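Local coordinates for ATP phosphoribosyltransferase regulatory subunit (Thermotoga maritima, PDB 1USY), which serves as the regulatory subunit of ATP phosphoribosyltransferase, probably required for the first step of histidine biosynthesis and for its feedback regulation by histidine, at residues B[18-22]-B[108-112]; B[8-12]-B[91-95]; B[11-15]-B[115-120]; B[125-131]-B[219-225]. The contacts are given in a common frame with arbitrary orientation. Residues are numbered along the deposited sequence.

Contact 1 (B[18-22]-B[108-112])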
loop_
_atom_site.group_PDB
_atom_site.type_symbol
_atom_site.label_atom_id
_atom_site.label_comp_id
_atom_site.label_asym_id
_atom_site.label_seq_id
_atom_site.Cartn_x
_atom_site.Cartn_y
_atom_site.Cartn_z
ATOM N N LYS B 18 3.858 -32.012 28.594
ATOM C CA LYS B 18 4.216 -32.909 29.708
ATOM C C LYS B 18 3.786 -32.176 30.961
ATOM O O LYS B 18 3.430 -32.765 31.986
ATOM C CB LYS B 18 5.722 -33.164 29.778
ATOM C CG LYS B 18 6.100 -34.615 29.650
ATOM C CD LYS B 18 7.620 -34.788 29.499
ATOM C CE LYS B 18 7.964 -35.534 28.194
ATOM N NZ LYS B 18 9.187 -36.380 28.346
ATOM N N LYS B 19 3.855 -30.864 30.829
ATOM C CA LYS B 19 3.290 -29.932 31.751
ATOM C C LYS B 19 1.881 -29.570 31.279
ATOM O O LYS B 19 1.227 -28.718 31.864
ATOM C CB LYS B 19 4.197 -28.700 31.848
ATOM C CG LYS B 19 5.579 -28.965 32.476
ATOM C CD LYS B 19 5.494 -29.705 33.817
ATOM C CE LYS B 19 6.686 -29.382 34.751
ATOM N NZ LYS B 19 6.386 -29.940 36.102
ATOM N N GLY B 20 1.409 -30.235 30.227
ATOM C CA GLY B 20 0.079 -29.976 29.735
ATOM C C GLY B 20 -0.059 -28.735 28.877
ATOM O O GLY B 20 -1.173 -28.261 28.704
ATOM N N PHE B 21 1.033 -28.201 28.324
ATOM C CA PHE B 21 0.884 -27.133 27.347
ATOM C C PHE B 21 0.583 -27.746 25.994
ATOM O O PHE B 21 1.098 -28.809 25.648
ATOM C CB PHE B 21 2.123 -26.252 27.241
ATOM C CG PHE B 21 2.429 -25.502 28.482
ATOM C CD1 PHE B 21 3.008 -26.146 29.583
ATOM C CD2 PHE B 21 2.118 -24.148 28.560
ATOM C CE1 PHE B 21 3.270 -25.443 30.738
ATOM C CE2 PHE B 21 2.351 -23.437 29.713
ATOM C CZ PHE B 21 2.944 -24.078 30.800
ATOM N N SER B 22 -0.238 -27.060 25.219
ATOM C CA SER B 22 -0.685 -27.588 23.965
ATOM C C SER B 22 -0.212 -26.651 22.808
ATOM O O SER B 22 -0.010 -25.453 23.026
ATOM C CB SER B 22 -2.200 -27.816 24.071
ATOM O OG SER B 22 -2.857 -27.198 23.020
ATOM N N GLU B 108 6.072 -23.143 36.967
ATOM C CA GLU B 108 6.051 -24.143 35.909
ATOM C C GLU B 108 6.537 -23.555 34.580
ATOM O O GLU B 108 7.356 -24.173 33.884
ATOM C CB GLU B 108 4.648 -24.743 35.783
ATOM C CG GLU B 108 4.417 -25.562 34.524
ATOM C CD GLU B 108 3.415 -26.677 34.726
ATOM O OE1 GLU B 108 3.758 -27.677 35.396
ATOM O OE2 GLU B 108 2.288 -26.567 34.205
ATOM N N VAL B 109 6.055 -22.364 34.232
ATOM C CA VAL B 109 6.585 -21.662 33.054
ATOM C C VAL B 109 8.087 -21.465 33.202
ATOM O O VAL B 109 8.855 -21.927 32.373
ATOM C CB VAL B 109 5.889 -20.314 32.790
ATOM C CG1 VAL B 109 6.597 -19.558 31.623
ATOM C CG2 VAL B 109 4.386 -20.529 32.521
ATOM N N LEU B 110 8.504 -20.833 34.291
ATOM C CA LEU B 110 9.918 -20.563 34.514
ATOM C C LEU B 110 10.717 -21.822 34.351
ATOM O O LEU B 110 11.803 -21.811 33.780
ATOM C CB LEU B 110 10.151 -20.061 35.932
ATOM C CG LEU B 110 10.341 -18.564 36.154
ATOM C CD1 LEU B 110 10.779 -18.432 37.552
ATOM C CD2 LEU B 110 11.338 -17.969 35.201
ATOM N N GLU B 111 10.180 -22.919 34.852
ATOM C CA GLU B 111 10.980 -24.102 34.968
ATOM C C GLU B 111 11.298 -24.623 33.578
ATOM O O GLU B 111 12.452 -24.946 33.296
ATOM C CB GLU B 111 10.342 -25.109 35.931
ATOM C CG GLU B 111 9.903 -26.439 35.345
ATOM C CD GLU B 111 11.075 -27.293 34.920
ATOM O OE1 GLU B 111 12.012 -27.447 35.746
ATOM O OE2 GLU B 111 11.065 -27.786 33.760
ATOM N N ILE B 112 10.305 -24.620 32.689
ATOM C CA ILE B 112 10.521 -24.992 31.284
ATOM C C ILE B 112 11.456 -24.020 30.511
ATOM O O ILE B 112 12.374 -24.477 29.844
ATOM C CB ILE B 112 9.170 -25.152 30.562
ATOM C CG1 ILE B 112 8.334 -26.213 31.238
ATOM C CG2 ILE B 112 9.344 -25.492 29.096
ATOM C CD1 ILE B 112 6.892 -26.167 30.810
#
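The turn 18-22 leads out of helix 6-16 into the edge strand 22-23 of a class II aminoacyl-tRNA synthetase-like domain, and here it leans on one side of helix 103-120. Two side chains do the work, K19 and F21. Between them G20 has a left-handed backbone (phi 79°, psi 19°), where a CB would jam against the carbonyl O of K19; with G20 in this conformation, both neighbours point their CA-CB bonds at the helix. F21 takes an m rotamer that swings its ring in among three helix residues: CE1 lies 3.7 Å from I112 CD1, CZ 4.2 Å from V109 CG2, and CE1 3.8 Å from E108 OE2. I112 (m, t) extends its CD1 far enough to serve K19 as well, at 3.5 Å from K19 CG. Beyond this apolar patch, L95 of strand 86-98 touches F21, V109 and I112, and A16 and W74 also cover F21, which is buried. K19, with chi1 and chi2 both m and the rest extended, folds over I112 and then runs past E108, whose t, t side chain reaches out to meet it. The carboxylate has a second cation, K72 of strand 71-83: its NZ forms a salt bridge with E108 OE2 and a hydrogen bond with K19 O, so the two acceptors, 3.4 Å apart, share that amine. K19 itself makes a salt bridge, NZ to E108 OE1 at 3.5 Å.

Contact 2 (B[8-12]-B[91-95]); sequences KVFSF and YQLGL
Build 8-12 as regular alpha helix, phi/psi close to -63/-44, with F12 N hydrogen-bonded to K8 O at 3.0 Å, and 91-95 as extended strand that opens out at G94 (-160/170). Helix and strand run almost parallel, 7° between their N-to-C directions, with the two axes 10.0 Å apart; V9 and L93 have the nearest CA atoms, 7.5 Å. V9 and F12, three residues apart, are the helix positions whose CA-CB bonds face the strand, and Y91 and L93 answer from the other side. This is the first helix of the class II synthetase-like domain lying on its large mixed sheet. As in the class II motif 1 helix, it also borders the dimer interface: F10 stacks on F10 of the second subunit, and V9 packs on F6 of that subunit. Set F12 to chi1 t, chi2 77°, so that L93 CB sits over its ring face, 3.9 Å from the centroid and 11° off the normal, a CH-pi contact. L93 (m, t) places CD1 3.7 Å from F12 CB and 4.1 Å from K8 O. Farther out, F12 CE2 comes to 3.7 Å from G94 N, and F12 CZ meets L95 CD2 at 3.5 Å, L95 also being m, t. V9, chi1 t, puts CG2 4.3 Å from L93 CD2 and 4.1 Å from Y91 OH; Y91, also t, extends crosswise toward the helix.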
loop_
_atom_site.group_PDB
_atom_site.type_symbol
_atom_site.label_atom_id
_atom_site.label_comp_id
_atom_site.label_asym_id
_atom_site.label_seq_id
_atom_site.Cartn_x
_atom_site.Cartn_y
_atom_site.Cartn_z
ATOM N N LYS B 8 15.960 -28.610 18.977
ATOM C CA LYS B 8 15.707 -27.719 20.113
ATOM C C LYS B 8 14.207 -27.464 20.223
ATOM O O LYS B 8 13.627 -27.486 21.321
ATOM C CB LYS B 8 16.523 -26.424 20.014
ATOM C CG LYS B 8 17.967 -26.588 20.548
ATOM C CD LYS B 8 18.918 -25.413 20.230
ATOM C CE LYS B 8 20.353 -25.751 20.690
ATOM N NZ LYS B 8 21.480 -25.005 20.033
ATOM N N VAL B 9 13.580 -27.310 19.066
ATOM C CA VAL B 9 12.123 -27.214 18.980
ATOM C C VAL B 9 11.412 -28.482 19.471
ATOM O O VAL B 9 10.469 -28.375 20.232
ATOM C CB VAL B 9 11.663 -26.822 17.583
ATOM C CG1 VAL B 9 10.263 -26.428 17.619
ATOM C CG2 VAL B 9 12.486 -25.646 17.103
ATOM N N PHE B 10 11.876 -29.664 19.072
ATOM C CA PHE B 10 11.278 -30.916 19.544
ATOM C C PHE B 10 11.428 -31.071 21.051
ATOM O O PHE B 10 10.484 -31.474 21.752
ATOM C CB PHE B 10 11.922 -32.129 18.862
ATOM C CG PHE B 10 11.522 -33.471 19.491
ATOM C CD1 PHE B 10 10.256 -34.029 19.255
ATOM C CD2 PHE B 10 12.405 -34.166 20.314
ATOM C CE1 PHE B 10 9.892 -35.256 19.819
ATOM C CE2 PHE B 10 12.048 -35.384 20.884
ATOM C CZ PHE B 10 10.779 -35.929 20.628
ATOM N N SER B 11 12.634 -30.767 21.533
ATOM C CA SER B 11 12.956 -30.860 22.940
ATOM C C SER B 11 12.018 -29.997 23.793
ATOM O O SER B 11 11.467 -30.481 24.779
ATOM C CB SER B 11 14.416 -30.459 23.152
ATOM O OG SER B 11 14.764 -30.456 24.536
ATOM N N PHE B 12 11.844 -28.739 23.379
ATOM C CA PHE B 12 11.014 -27.749 24.058
ATOM C C PHE B 12 9.563 -28.186 24.071
ATOM O O PHE B 12 8.890 -28.050 25.071
ATOM C CB PHE B 12 11.132 -26.376 23.360
ATOM C CG PHE B 12 10.322 -25.304 24.009
ATOM C CD1 PHE B 12 10.768 -24.700 25.190
ATOM C CD2 PHE B 12 9.128 -24.876 23.440
ATOM C CE1 PHE B 12 10.011 -23.718 25.815
ATOM C CE2 PHE B 12 8.357 -23.864 24.040
ATOM C CZ PHE B 12 8.795 -23.292 25.236
ATOM N N TYR B 91 13.128 -15.872 15.680
ATOM C CA TYR B 91 12.414 -17.132 15.884
ATOM C C TYR B 91 12.303 -17.431 17.381
ATOM O O TYR B 91 13.313 -17.518 18.092
ATOM C CB TYR B 91 13.161 -18.277 15.196
ATOM C CG TYR B 91 12.328 -19.558 15.134
ATOM C CD1 TYR B 91 11.546 -19.840 14.001
ATOM C CD2 TYR B 91 12.341 -20.451 16.213
ATOM C CE1 TYR B 91 10.781 -21.017 13.950
ATOM C CE2 TYR B 91 11.576 -21.627 16.163
ATOM C CZ TYR B 91 10.798 -21.910 15.034
ATOM O OH TYR B 91 10.063 -23.054 14.991
ATOM N N GLN B 92 11.074 -17.568 17.886
ATOM C CA GLN B 92 10.844 -17.683 19.329
ATOM C C GLN B 92 10.202 -18.984 19.784
ATOM O O GLN B 92 9.332 -19.550 19.092
ATOM C CB GLN B 92 9.948 -16.551 19.804
ATOM C CG GLN B 92 10.704 -15.313 20.191
ATOM C CD GLN B 92 9.793 -14.233 20.735
ATOM O OE1 GLN B 92 8.833 -14.529 21.456
ATOM N NE2 GLN B 92 10.072 -12.987 20.371
ATOM N N LEU B 93 10.616 -19.440 20.957
ATOM C CA LEU B 93 9.927 -20.533 21.626
ATOM C C LEU B 93 9.236 -19.964 22.833
ATOM O O LEU B 93 9.828 -19.197 23.544
ATOM C CB LEU B 93 10.899 -21.632 22.063
ATOM C CG LEU B 93 11.706 -22.279 20.946
ATOM C CD1 LEU B 93 12.535 -23.511 21.422
ATOM C CD2 LEU B 93 10.806 -22.670 19.793
ATOM N N GLY B 94 7.987 -20.334 23.088
ATOM C CA GLY B 94 7.318 -19.802 24.261
ATOM C C GLY B 94 6.110 -20.490 24.847
ATOM O O GLY B 94 5.547 -21.433 24.287
ATOM N N LEU B 95 5.729 -20.017 26.022
ATOM C CA LEU B 95 4.619 -20.593 26.760
ATOM C C LEU B 95 3.701 -19.464 27.139
ATOM O O LEU B 95 4.086 -18.302 27.169
ATOM C CB LEU B 95 5.080 -21.314 28.019
ATOM C CG LEU B 95 6.272 -22.257 27.931
ATOM C CD1 LEU B 95 6.824 -22.630 29.341
ATOM C CD2 LEU B 95 5.893 -23.494 27.121
#

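Contact 3 (B[11-15]-B[115-120])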
loop_
_atom_site.group_PDB
_atom_site.type_symbol
_atom_site.label_atom_id
_atom_site.label_comp_id
_atom_site.label_asym_id
_atom_site.label_seq_id
_atom_site.Cartn_x
_atom_site.Cartn_y
_atom_site.Cartn_z
ATOM N N SER B 11 12.634 -30.767 21.533
ATOM C CA SER B 11 12.956 -30.860 22.940
ATOM C C SER B 11 12.018 -29.997 23.793
ATOM O O SER B 11 11.467 -30.481 24.779
ATOM C CB SER B 11 14.416 -30.459 23.152
ATOM O OG SER B 11 14.764 -30.456 24.536
ATOM N N PHE B 12 11.844 -28.739 23.379
ATOM C CA PHE B 12 11.014 -27.749 24.058
ATOM C C PHE B 12 9.563 -28.186 24.071
ATOM O O PHE B 12 8.890 -28.050 25.071
ATOM C CB PHE B 12 11.132 -26.376 23.360
ATOM C CG PHE B 12 10.322 -25.304 24.009
ATOM C CD1 PHE B 12 10.768 -24.700 25.190
ATOM C CD2 PHE B 12 9.128 -24.876 23.440
ATOM C CE1 PHE B 12 10.011 -23.718 25.815
ATOM C CE2 PHE B 12 8.357 -23.864 24.040
ATOM C CZ PHE B 12 8.795 -23.292 25.236
ATOM N N TYR B 13 9.114 -28.706 22.934
ATOM C CA TYR B 13 7.812 -29.336 22.756
ATOM C C TYR B 13 7.622 -30.527 23.708
ATOM O O TYR B 13 6.518 -30.754 24.199
ATOM C CB TYR B 13 7.669 -29.778 21.281
ATOM C CG TYR B 13 6.698 -30.926 21.058
ATOM C CD1 TYR B 13 5.319 -30.755 21.281
ATOM C CD2 TYR B 13 7.149 -32.185 20.646
ATOM C CE1 TYR B 13 4.421 -31.795 21.106
ATOM C CE2 TYR B 13 6.246 -33.238 20.465
ATOM C CZ TYR B 13 4.882 -33.032 20.697
ATOM O OH TYR B 13 3.971 -34.054 20.511
ATOM N N SER B 14 8.680 -31.304 23.956
ATOM C CA SER B 14 8.587 -32.388 24.949
ATOM C C SER B 14 8.473 -31.857 26.357
ATOM O O SER B 14 7.664 -32.337 27.129
ATOM C CB SER B 14 9.746 -33.389 24.843
ATOM O OG SER B 14 9.946 -33.721 23.480
ATOM N N LYS B 15 9.279 -30.868 26.691
ATOM C CA LYS B 15 9.181 -30.258 28.005
ATOM C C LYS B 15 7.788 -29.718 28.250
ATOM O O LYS B 15 7.228 -29.954 29.323
ATOM C CB LYS B 15 10.218 -29.160 28.189
ATOM C CG LYS B 15 11.632 -29.673 28.153
ATOM C CD LYS B 15 12.632 -28.520 28.097
ATOM C CE LYS B 15 13.979 -28.972 27.562
ATOM N NZ LYS B 15 14.390 -30.294 28.098
ATOM N N GLU B 115 15.035 -24.345 32.074
ATOM C CA GLU B 115 15.614 -25.649 31.715
ATOM C C GLU B 115 15.960 -25.681 30.229
ATOM O O GLU B 115 17.046 -26.194 29.847
ATOM C CB GLU B 115 14.690 -26.808 32.036
ATOM C CG GLU B 115 15.250 -28.145 31.598
ATOM C CD GLU B 115 14.298 -29.285 31.837
ATOM O OE1 GLU B 115 13.352 -29.119 32.618
ATOM O OE2 GLU B 115 14.496 -30.367 31.249
ATOM N N SER B 116 15.058 -25.122 29.413
ATOM C CA SER B 116 15.294 -25.011 27.980
ATOM C C SER B 116 16.507 -24.155 27.666
ATOM O O SER B 116 17.288 -24.482 26.771
ATOM C CB SER B 116 14.073 -24.447 27.252
ATOM O OG SER B 116 12.999 -25.360 27.375
ATOM N N ALA B 117 16.670 -23.061 28.397
ATOM C CA ALA B 117 17.756 -22.130 28.088
ATOM C C ALA B 117 19.116 -22.705 28.501
ATOM O O ALA B 117 20.104 -22.611 27.772
ATOM C CB ALA B 117 17.507 -20.734 28.702
ATOM N N SER B 118 19.149 -23.347 29.652
ATOM C CA SER B 118 20.388 -23.934 30.102
ATOM C C SER B 118 20.800 -25.145 29.255
ATOM O O SER B 118 21.942 -25.589 29.327
ATOM C CB SER B 118 20.316 -24.274 31.583
ATOM O OG SER B 118 19.306 -25.218 31.801
ATOM N N GLU B 119 19.900 -25.661 28.430
ATOM C CA GLU B 119 20.260 -26.772 27.544
ATOM C C GLU B 119 20.397 -26.338 26.067
ATOM O O GLU B 119 21.078 -26.985 25.286
ATOM C CB GLU B 119 19.319 -27.978 27.742
ATOM C CG GLU B 119 18.162 -28.082 26.748
ATOM C CD GLU B 119 17.497 -29.467 26.673
ATOM O OE1 GLU B 119 17.057 -29.974 27.743
ATOM O OE2 GLU B 119 17.401 -30.042 25.541
ATOM N N PHE B 120 19.799 -25.210 25.703
ATOM C CA PHE B 120 19.939 -24.695 24.341
ATOM C C PHE B 120 21.175 -23.830 24.118
ATOM O O PHE B 120 21.651 -23.695 23.000
ATOM C CB PHE B 120 18.680 -23.930 23.904
ATOM C CG PHE B 120 17.428 -24.772 23.891
ATOM C CD1 PHE B 120 16.183 -24.166 23.765
ATOM C CD2 PHE B 120 17.487 -26.174 24.030
ATOM C CE1 PHE B 120 15.006 -24.946 23.782
ATOM C CE2 PHE B 120 16.335 -26.952 24.036
ATOM C CZ PHE B 120 15.077 -26.336 23.913
#
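A salt-bridge network of K15, E115 and E119 spans two helices that cross antiparallel at 156°, with axes 10.8 Å apart, in the class II synthetase-like domain. K15 NZ donates to E119 OE1 at 2.7 Å and to E115 OE2 at 3.2 Å, so one lysine ties together two glutamates a helical turn apart. S11, a turn before K15, joins in: its OG gives a hydrogen bond to E119 OE2 at 2.9 Å, and both carboxylate oxygens of E119 are thus held. Beneath these charges F12 CB rests at the edge of the F120 ring, 4.0 Å from F120 CZ. The S116 hydroxyl is hydrogen-bonded to I112 O in its own helix, its OG 3.2 Å from F12 CD1 and 3.3 Å from K15 CD. Inward, F12 and F120 both meet L93 of strand 86-98, so helices 6-16 and 103-120 lie side by side on the same sheet, and Y13 turns to F6 of the second subunit.

Contact 4 (B[125-131]-B[219-225])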
loop_
_atom_site.group_PDB
_atom_site.type_symbol
_atom_site.label_atom_id
_atom_site.label_comp_id
_atom_site.label_asym_id
_atom_site.label_seq_id
_atom_site.Cartn_x
_atom_site.Cartn_y
_atom_site.Cartn_z
ATOM N N VAL B 125 24.392 -19.780 32.241
ATOM C CA VAL B 125 23.319 -18.823 32.064
ATOM C C VAL B 125 22.999 -18.102 33.360
ATOM O O VAL B 125 23.234 -18.639 34.445
ATOM C CB VAL B 125 22.038 -19.441 31.339
ATOM C CG1 VAL B 125 22.437 -20.318 30.146
ATOM C CG2 VAL B 125 21.129 -20.222 32.284
ATOM N N ILE B 126 22.500 -16.866 33.232
ATOM C CA ILE B 126 22.029 -16.057 34.350
ATOM C C ILE B 126 20.514 -15.828 34.212
ATOM O O ILE B 126 20.043 -15.378 33.180
ATOM C CB ILE B 126 22.807 -14.705 34.392
ATOM C CG1 ILE B 126 24.282 -14.923 34.675
ATOM C CG2 ILE B 126 22.256 -13.750 35.438
ATOM C CD1 ILE B 126 25.197 -13.680 34.345
ATOM N N VAL B 127 19.760 -16.177 35.245
ATOM C CA VAL B 127 18.324 -15.864 35.354
ATOM C C VAL B 127 18.134 -14.675 36.292
ATOM O O VAL B 127 18.422 -14.742 37.508
ATOM C CB VAL B 127 17.504 -17.062 35.897
ATOM C CG1 VAL B 127 16.017 -16.677 36.004
ATOM C CG2 VAL B 127 17.699 -18.329 34.982
ATOM N N GLU B 128 17.715 -13.562 35.719
ATOM C CA GLU B 128 17.590 -12.354 36.495
ATOM C C GLU B 128 16.098 -12.171 36.820
ATOM O O GLU B 128 15.262 -12.130 35.932
ATOM C CB GLU B 128 18.185 -11.193 35.707
ATOM C CG GLU B 128 17.896 -9.848 36.314
ATOM C CD GLU B 128 18.337 -8.688 35.456
ATOM O OE1 GLU B 128 17.603 -8.261 34.532
ATOM O OE2 GLU B 128 19.437 -8.197 35.711
ATOM N N ILE B 129 15.758 -12.127 38.094
ATOM C CA ILE B 129 14.347 -12.038 38.510
ATOM C C ILE B 129 14.011 -10.636 38.991
ATOM O O ILE B 129 14.822 -9.940 39.596
ATOM C CB ILE B 129 14.007 -13.031 39.651
ATOM C CG1 ILE B 129 14.369 -14.483 39.296
ATOM C CG2 ILE B 129 12.522 -12.886 40.069
ATOM C CD1 ILE B 129 13.245 -15.235 38.570
ATOM N N GLY B 130 12.792 -10.226 38.729
ATOM C CA GLY B 130 12.354 -8.899 39.093
ATOM C C GLY B 130 10.905 -9.003 39.527
ATOM O O GLY B 130 10.275 -10.059 39.429
ATOM N N HIS B 131 10.375 -7.891 39.997
ATOM C CA HIS B 131 8.995 -7.845 40.368
ATOM C C HIS B 131 8.496 -6.448 40.228
ATOM O O HIS B 131 9.084 -5.491 40.721
ATOM C CB HIS B 131 8.817 -8.289 41.799
ATOM C CG HIS B 131 7.423 -8.691 42.134
ATOM N ND1 HIS B 131 7.053 -10.009 42.270
ATOM C CD2 HIS B 131 6.317 -7.956 42.380
ATOM C CE1 HIS B 131 5.776 -10.071 42.613
ATOM N NE2 HIS B 131 5.302 -8.840 42.669
ATOM N N VAL B 219 22.916 -22.684 37.189
ATOM C CA VAL B 219 22.616 -21.330 36.726
ATOM C C VAL B 219 22.782 -20.388 37.913
ATOM O O VAL B 219 22.577 -20.770 39.034
ATOM C CB VAL B 219 21.210 -21.147 36.003
ATOM C CG1 VAL B 219 20.732 -22.422 35.290
ATOM C CG2 VAL B 219 20.147 -20.670 36.965
ATOM N N SER B 220 23.178 -19.165 37.642
ATOM C CA SER B 220 23.254 -18.121 38.641
ATOM C C SER B 220 21.911 -17.360 38.645
ATOM O O SER B 220 21.568 -16.669 37.682
ATOM C CB SER B 220 24.430 -17.205 38.288
ATOM O OG SER B 220 24.603 -16.196 39.242
ATOM N N VAL B 221 21.121 -17.542 39.707
ATOM C CA VAL B 221 19.868 -16.801 39.860
ATOM C C VAL B 221 20.123 -15.484 40.560
ATOM O O VAL B 221 20.627 -15.476 41.683
ATOM C CB VAL B 221 18.729 -17.598 40.599
ATOM C CG1 VAL B 221 18.289 -18.775 39.764
ATOM C CG2 VAL B 221 19.188 -18.112 41.933
ATOM N N GLU B 222 19.793 -14.374 39.900
ATOM C CA GLU B 222 20.025 -13.076 40.524
ATOM C C GLU B 222 18.797 -12.174 40.551
ATOM O O GLU B 222 17.833 -12.359 39.821
ATOM C CB GLU B 222 21.259 -12.343 39.966
ATOM C CG GLU B 222 21.900 -12.999 38.782
ATOM C CD GLU B 222 23.347 -12.625 38.562
ATOM O OE1 GLU B 222 24.214 -13.475 38.840
ATOM O OE2 GLU B 222 23.615 -11.523 38.033
ATOM N N ILE B 223 18.842 -11.203 41.422
ATOM C CA ILE B 223 17.693 -10.400 41.691
ATOM C C ILE B 223 17.997 -8.987 41.258
ATOM O O ILE B 223 19.026 -8.442 41.629
ATOM C CB ILE B 223 17.413 -10.446 43.194
ATOM C CG1 ILE B 223 17.058 -11.884 43.654
ATOM C CG2 ILE B 223 16.398 -9.369 43.559
ATOM C CD1 ILE B 223 15.569 -12.292 43.543
ATOM N N ASP B 224 17.123 -8.406 40.450
ATOM C CA ASP B 224 17.325 -7.031 39.931
ATOM C C ASP B 224 15.981 -6.338 39.737
ATOM O O ASP B 224 15.189 -6.716 38.899
ATOM C CB ASP B 224 18.082 -7.054 38.603
ATOM C CG ASP B 224 18.359 -5.649 38.054
ATOM O OD1 ASP B 224 17.508 -4.714 38.226
ATOM O OD2 ASP B 224 19.422 -5.409 37.429
ATOM N N LEU B 225 15.754 -5.318 40.541
ATOM C CA LEU B 225 14.481 -4.616 40.614
ATOM C C LEU B 225 14.458 -3.303 39.802
ATOM O O LEU B 225 13.557 -2.460 39.990
ATOM C CB LEU B 225 14.187 -4.318 42.067
ATOM C CG LEU B 225 13.710 -5.431 43.016
ATOM C CD1 LEU B 225 13.720 -6.855 42.435
ATOM C CD2 LEU B 225 14.544 -5.374 44.282
#
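Parallel pairing of strand 125-131 with strand 220-223, the outermost strand of the chain's large mixed sheet, closes a beta-alpha-beta crossover of the class II synthetase-like domain. V125 O starts it, accepting a hydrogen bond from S220 N at 3.2 Å, while V125 CG2 packs on V219 CG1 at 3.7 Å. I126 turns its side chain to the face of S220 and E222, its CG2 3.4 Å from E222 CG; its backbone hydrogen-bonds the other way, to Y242 of strand 237-243. V127 makes two hydrogen bonds, N to S220 O (3.1 Å) and O to E222 N (2.8 Å), and its side chain joins V221 and I223 on the face covered by helix 199-215. E128 comes next, on the I126 face. Its OE2 lies 3.3 Å from D224 OD2, two like charges brought together by R187, which bridges to both, and by R181 of the ATP phosphoribosyltransferase chain, a salt-bridge partner of E128. D224 OD2 also makes a salt bridge to K157 of the histidine pocket, and OD1 a hydrogen bond with T226; its side chain stands about 9 Å from a bound histidine. I129 repeats the V127 pattern, with N to E222 O at 2.7 Å and O to D224 N at 2.9 Å. At G130 the register slips by one, its CA 5.0 Å from L225 CA, and H131 keeps a loose touch, its N 4.3 Å from L225 CD1.

How the contacts relate
From the N terminus, helix 6-16 opens two of the loops. Contact 2 closes the first at strand 86-98; contact 3, sharing S11 and F12 with it, closes the longer one at the end of helix 103-120. Contact 1 leaves the turn just after helix 6-16 and returns to the middle of helix 103-120, so it nests inside contact 3 and crosses contact 2. Together these three bind the first helix, its following turn, the sheet and helix 103-120 into one largely buried cluster. Contact 4 follows in series on the sheet's other flank, yet helix 103-120 reaches it: L110 CD1 meets I129 CD1 at 4.2 Å, and A117 O lies 4.0 Å from V125 CG1.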